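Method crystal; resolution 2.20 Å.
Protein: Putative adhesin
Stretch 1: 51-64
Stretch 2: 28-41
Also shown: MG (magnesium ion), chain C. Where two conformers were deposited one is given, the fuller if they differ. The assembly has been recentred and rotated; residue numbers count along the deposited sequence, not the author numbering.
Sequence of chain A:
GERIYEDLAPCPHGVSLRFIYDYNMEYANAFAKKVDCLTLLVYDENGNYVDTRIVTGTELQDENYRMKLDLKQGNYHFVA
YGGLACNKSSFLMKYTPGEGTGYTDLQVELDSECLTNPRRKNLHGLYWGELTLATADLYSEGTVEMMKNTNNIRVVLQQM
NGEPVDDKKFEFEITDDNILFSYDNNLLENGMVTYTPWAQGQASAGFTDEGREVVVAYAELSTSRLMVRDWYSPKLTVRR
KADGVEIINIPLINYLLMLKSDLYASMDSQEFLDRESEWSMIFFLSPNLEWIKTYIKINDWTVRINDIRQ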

# COMPACT_ATOMS: atom_id res chain seq x y z
N ASP A 51 20.79 10.33 -13.42
CA ASP A 51 20.67 9.00 -14.03
C ASP A 51 19.55 8.17 -13.41
O ASP A 51 18.99 8.52 -12.37
CB ASP A 51 22.00 8.22 -13.92
CG ASP A 51 22.25 7.17 -15.02
OD1 ASP A 51 21.45 7.11 -16.00
OD2 ASP A 51 23.25 6.43 -14.91
N THR A 52 19.22 7.08 -14.10
CA THR A 52 18.25 6.06 -13.70
C THR A 52 18.88 4.67 -13.87
O THR A 52 19.55 4.40 -14.87
CB THR A 52 16.93 6.17 -14.51
OG1 THR A 52 16.43 7.51 -14.42
CG2 THR A 52 15.87 5.20 -14.04
N ARG A 53 18.64 3.82 -12.88
CA ARG A 53 19.08 2.42 -12.87
C ARG A 53 17.85 1.55 -12.64
O ARG A 53 17.10 1.80 -11.69
CB ARG A 53 20.14 2.16 -11.78
CG ARG A 53 21.52 2.73 -12.08
CD ARG A 53 22.42 1.80 -12.88
NE ARG A 53 23.73 2.40 -13.13
CZ ARG A 53 23.98 3.28 -14.09
NH1 ARG A 53 23.01 3.67 -14.91
NH2 ARG A 53 25.20 3.78 -14.24
N ILE A 54 17.62 0.58 -13.51
CA ILE A 54 16.48 -0.30 -13.37
C ILE A 54 16.98 -1.73 -13.13
O ILE A 54 17.84 -2.19 -13.87
CB ILE A 54 15.54 -0.15 -14.60
CG1 ILE A 54 14.69 1.14 -14.43
CG2 ILE A 54 14.61 -1.38 -14.77
CD1 ILE A 54 14.46 1.89 -15.68
N VAL A 55 16.46 -2.40 -12.08
CA VAL A 55 16.85 -3.78 -11.76
C VAL A 55 15.59 -4.67 -11.71
O VAL A 55 14.71 -4.41 -10.89
CB VAL A 55 17.68 -3.90 -10.46
CG1 VAL A 55 18.20 -5.32 -10.27
CG2 VAL A 55 18.84 -2.92 -10.45
N THR A 56 15.52 -5.72 -12.55
CA THR A 56 14.37 -6.63 -12.63
C THR A 56 14.75 -8.11 -12.42
O THR A 56 13.85 -8.94 -12.26
CB THR A 56 13.66 -6.48 -13.98
OG1 THR A 56 14.61 -6.53 -15.05
CG2 THR A 56 12.80 -5.21 -14.06
N GLY A 57 16.04 -8.42 -12.38
CA GLY A 57 16.56 -9.77 -12.22
C GLY A 57 16.38 -10.49 -10.89
O GLY A 57 15.69 -9.99 -10.00
N THR A 58 17.00 -11.68 -10.77
CA THR A 58 16.96 -12.56 -9.60
C THR A 58 17.87 -12.03 -8.48
O THR A 58 17.72 -12.44 -7.33
CB THR A 58 17.34 -14.01 -9.98
OG1 THR A 58 18.71 -14.06 -10.42
CG2 THR A 58 16.42 -14.61 -11.05
N GLU A 59 18.82 -11.13 -8.83
CA GLU A 59 19.77 -10.54 -7.89
C GLU A 59 19.06 -9.78 -6.75
O GLU A 59 19.67 -9.57 -5.70
CB GLU A 59 20.78 -9.61 -8.60
CG GLU A 59 20.17 -8.40 -9.30
CD GLU A 59 20.19 -8.46 -10.82
OE1 GLU A 59 19.65 -9.44 -11.38
OE2 GLU A 59 20.72 -7.51 -11.45
N LEU A 60 17.76 -9.40 -6.96
CA LEU A 60 16.99 -8.68 -5.94
C LEU A 60 16.56 -9.61 -4.81
O LEU A 60 16.25 -9.14 -3.72
CB LEU A 60 15.77 -7.98 -6.55
CG LEU A 60 16.02 -6.81 -7.50
CD1 LEU A 60 14.76 -6.31 -8.04
CD2 LEU A 60 16.74 -5.67 -6.80
N GLN A 61 16.55 -10.91 -5.07
CA GLN A 61 16.21 -11.95 -4.09
C GLN A 61 17.43 -12.28 -3.23
O GLN A 61 17.29 -12.94 -2.21
CB GLN A 61 15.66 -13.21 -4.80
CG GLN A 61 14.21 -13.06 -5.26
CD GLN A 61 14.10 -12.52 -6.67
OE1 GLN A 61 14.36 -13.22 -7.64
NE2 GLN A 61 13.64 -11.29 -6.82
N ASP A 62 18.61 -11.80 -3.62
CA ASP A 62 19.82 -11.98 -2.84
C ASP A 62 19.88 -10.86 -1.79
O ASP A 62 19.86 -9.69 -2.16
CB ASP A 62 21.06 -12.01 -3.77
CG ASP A 62 22.41 -12.07 -3.10
OD1 ASP A 62 22.49 -12.54 -1.92
OD2 ASP A 62 23.41 -11.67 -3.75
N GLU A 63 19.95 -11.22 -0.49
CA GLU A 63 19.97 -10.24 0.59
C GLU A 63 21.32 -9.49 0.66
O GLU A 63 21.36 -8.39 1.23
CB GLU A 63 19.57 -10.88 1.94
CG GLU A 63 18.09 -10.67 2.24
CD GLU A 63 17.46 -11.58 3.28
OE1 GLU A 63 17.60 -12.82 3.16
OE2 GLU A 63 16.77 -11.06 4.19
N ASN A 64 22.38 -10.04 0.04
CA ASN A 64 23.70 -9.43 -0.07
C ASN A 64 23.80 -8.45 -1.26
O ASN A 64 24.87 -7.89 -1.49
CB ASN A 64 24.81 -10.50 -0.18
CG ASN A 64 25.00 -11.35 1.07
OD1 ASN A 64 25.04 -10.86 2.21
ND2 ASN A 64 25.17 -12.66 0.86
MG MG C . 7.35 -5.85 -10.14
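Stretch 2, residues 28-41: ANAFAKKVDCLTLL

Stretch 2 lies on stretch 1 as an antiparallel strand pairing, extended by packing of its short helix against the turn around Leu 60. Strand 38-41 runs beside strand 51-55 with an angle of 165° between their N-to-C directions and a closest axis approach of 4.7 Å. Four backbone hydrogen bonds fix the register: Leu 38 N to Val 55 O (2.7 Å), Val 55 N to Leu 38 O (2.8 Å), Leu 40 N to Arg 53 O (2.8 Å) and Arg 53 N to Leu 40 O (2.8 Å), with N-H...acceptor angles of 161-171°. Between these pairs sits the non-hydrogen-bonded pair Ile 54 with Thr 39, and beyond Arg 53 and Leu 40 follows Thr 52 with Leu 41; the side chains of both pairs share the sheet face opposite Val 55 and Leu 38.

Beyond the sheet, Thr 56 CG2 lies 3.9 Å from Cys 37 CB. The CA-to-CB bond of Leu 60 points toward stretch 2, and its CD2 meets the edge of the Phe 31 ring at CE1 (4.0 Å) and Leu 38 CD2 (4.0 Å), while its CD1 reaches Asp 36 C (3.5 Å). Helix 31-34 presents Ala 32, whose CA makes a CA-H...O contact with Leu 60 O (3.5 Å, 159°). No direct hydrogen bond joins this part; water 2 instead links Gln 61 NE2 (2.7 Å) to Ala 32 O (2.6 Å) and Val 35 O (2.7 Å).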

# COMPACT_ATOMS: atom_id res chain seq x y z
N ALA A 28 11.01 -6.15 10.33
CA ALA A 28 12.02 -7.00 9.74
C ALA A 28 12.04 -6.89 8.22
O ALA A 28 10.99 -6.82 7.59
CB ALA A 28 11.79 -8.45 10.17
N ASN A 29 13.26 -6.90 7.64
CA ASN A 29 13.49 -6.76 6.21
C ASN A 29 12.84 -7.88 5.40
O ASN A 29 13.07 -9.06 5.64
CB ASN A 29 14.99 -6.66 5.88
CG ASN A 29 15.28 -6.30 4.44
OD1 ASN A 29 14.48 -5.64 3.76
ND2 ASN A 29 16.43 -6.76 3.95
N ALA A 30 12.01 -7.48 4.43
CA ALA A 30 11.29 -8.37 3.55
C ALA A 30 11.49 -7.95 2.10
O ALA A 30 10.74 -8.40 1.22
CB ALA A 30 9.80 -8.35 3.90
N PHE A 31 12.52 -7.09 1.84
CA PHE A 31 12.82 -6.58 0.50
C PHE A 31 12.99 -7.73 -0.50
O PHE A 31 12.36 -7.68 -1.55
CB PHE A 31 14.10 -5.70 0.49
CG PHE A 31 14.36 -5.07 -0.86
CD1 PHE A 31 15.10 -5.74 -1.84
CD2 PHE A 31 13.82 -3.83 -1.19
CE1 PHE A 31 15.28 -5.17 -3.11
CE2 PHE A 31 14.04 -3.26 -2.45
CZ PHE A 31 14.77 -3.93 -3.40
N ALA A 32 13.85 -8.73 -0.18
CA ALA A 32 14.17 -9.87 -1.04
C ALA A 32 12.94 -10.67 -1.45
O ALA A 32 12.87 -11.13 -2.59
CB ALA A 32 15.18 -10.79 -0.36
N LYS A 33 11.96 -10.81 -0.56
CA LYS A 33 10.77 -11.58 -0.91
C LYS A 33 9.64 -10.72 -1.47
O LYS A 33 8.77 -11.27 -2.13
CB LYS A 33 10.26 -12.44 0.28
CG LYS A 33 10.26 -11.78 1.64
CD LYS A 33 10.02 -12.82 2.75
CE LYS A 33 10.17 -12.24 4.15
NZ LYS A 33 9.70 -13.18 5.20
N LYS A 34 9.68 -9.39 -1.27
CA LYS A 34 8.57 -8.56 -1.75
C LYS A 34 8.87 -7.67 -2.94
O LYS A 34 7.96 -7.44 -3.72
CB LYS A 34 7.99 -7.69 -0.60
CG LYS A 34 7.47 -8.49 0.63
CD LYS A 34 6.50 -9.62 0.28
CE LYS A 34 5.07 -9.38 0.68
NZ LYS A 34 4.13 -9.54 -0.48
N VAL A 35 10.11 -7.15 -3.10
CA VAL A 35 10.40 -6.21 -4.21
C VAL A 35 11.12 -6.92 -5.34
O VAL A 35 12.31 -7.21 -5.22
CB VAL A 35 11.15 -4.94 -3.74
CG1 VAL A 35 11.33 -3.95 -4.89
CG2 VAL A 35 10.42 -4.28 -2.57
N ASP A 36 10.40 -7.16 -6.45
CA ASP A 36 10.82 -7.90 -7.65
C ASP A 36 11.38 -6.99 -8.78
O ASP A 36 11.92 -7.50 -9.77
CB ASP A 36 9.60 -8.69 -8.20
CG ASP A 36 8.44 -7.85 -8.76
OD1 ASP A 36 8.27 -6.69 -8.31
OD2 ASP A 36 7.71 -8.35 -9.63
N CYS A 37 11.19 -5.67 -8.68
CA CYS A 37 11.68 -4.72 -9.67
C CYS A 37 12.01 -3.42 -8.97
O CYS A 37 11.27 -2.96 -8.11
CB CYS A 37 10.71 -4.53 -10.84
SG CYS A 37 9.07 -3.92 -10.36
N LEU A 38 13.16 -2.86 -9.31
CA LEU A 38 13.64 -1.67 -8.65
C LEU A 38 14.00 -0.58 -9.65
O LEU A 38 14.63 -0.84 -10.66
CB LEU A 38 14.87 -2.10 -7.81
CG LEU A 38 15.66 -1.05 -7.04
CD1 LEU A 38 14.80 -0.39 -5.94
CD2 LEU A 38 16.88 -1.69 -6.47
N THR A 39 13.56 0.65 -9.35
CA THR A 39 13.85 1.83 -10.13
C THR A 39 14.62 2.74 -9.21
O THR A 39 14.08 3.18 -8.19
CB THR A 39 12.57 2.48 -10.70
OG1 THR A 39 11.87 1.56 -11.53
CG2 THR A 39 12.86 3.76 -11.50
N LEU A 40 15.87 3.03 -9.54
CA LEU A 40 16.71 3.91 -8.72
C LEU A 40 17.04 5.19 -9.52
O LEU A 40 17.58 5.11 -10.63
CB LEU A 40 17.98 3.15 -8.25
CG LEU A 40 18.95 3.84 -7.27
CD1 LEU A 40 19.86 4.85 -7.98
CD2 LEU A 40 18.26 4.40 -6.02
N LEU A 41 16.69 6.35 -8.97
CA LEU A 41 16.91 7.65 -9.60
C LEU A 41 17.99 8.43 -8.88
O LEU A 41 18.03 8.43 -7.65
CB LEU A 41 15.61 8.47 -9.62
CG LEU A 41 14.43 7.81 -10.30
CD1 LEU A 41 13.16 8.29 -9.70
CD2 LEU A 41 14.43 8.07 -11.78
O HOH W 1 14.51 -9.47 2.57
O HOH W 2 12.78 -9.81 -4.79
O HOH W 3 13.30 -9.78 -9.14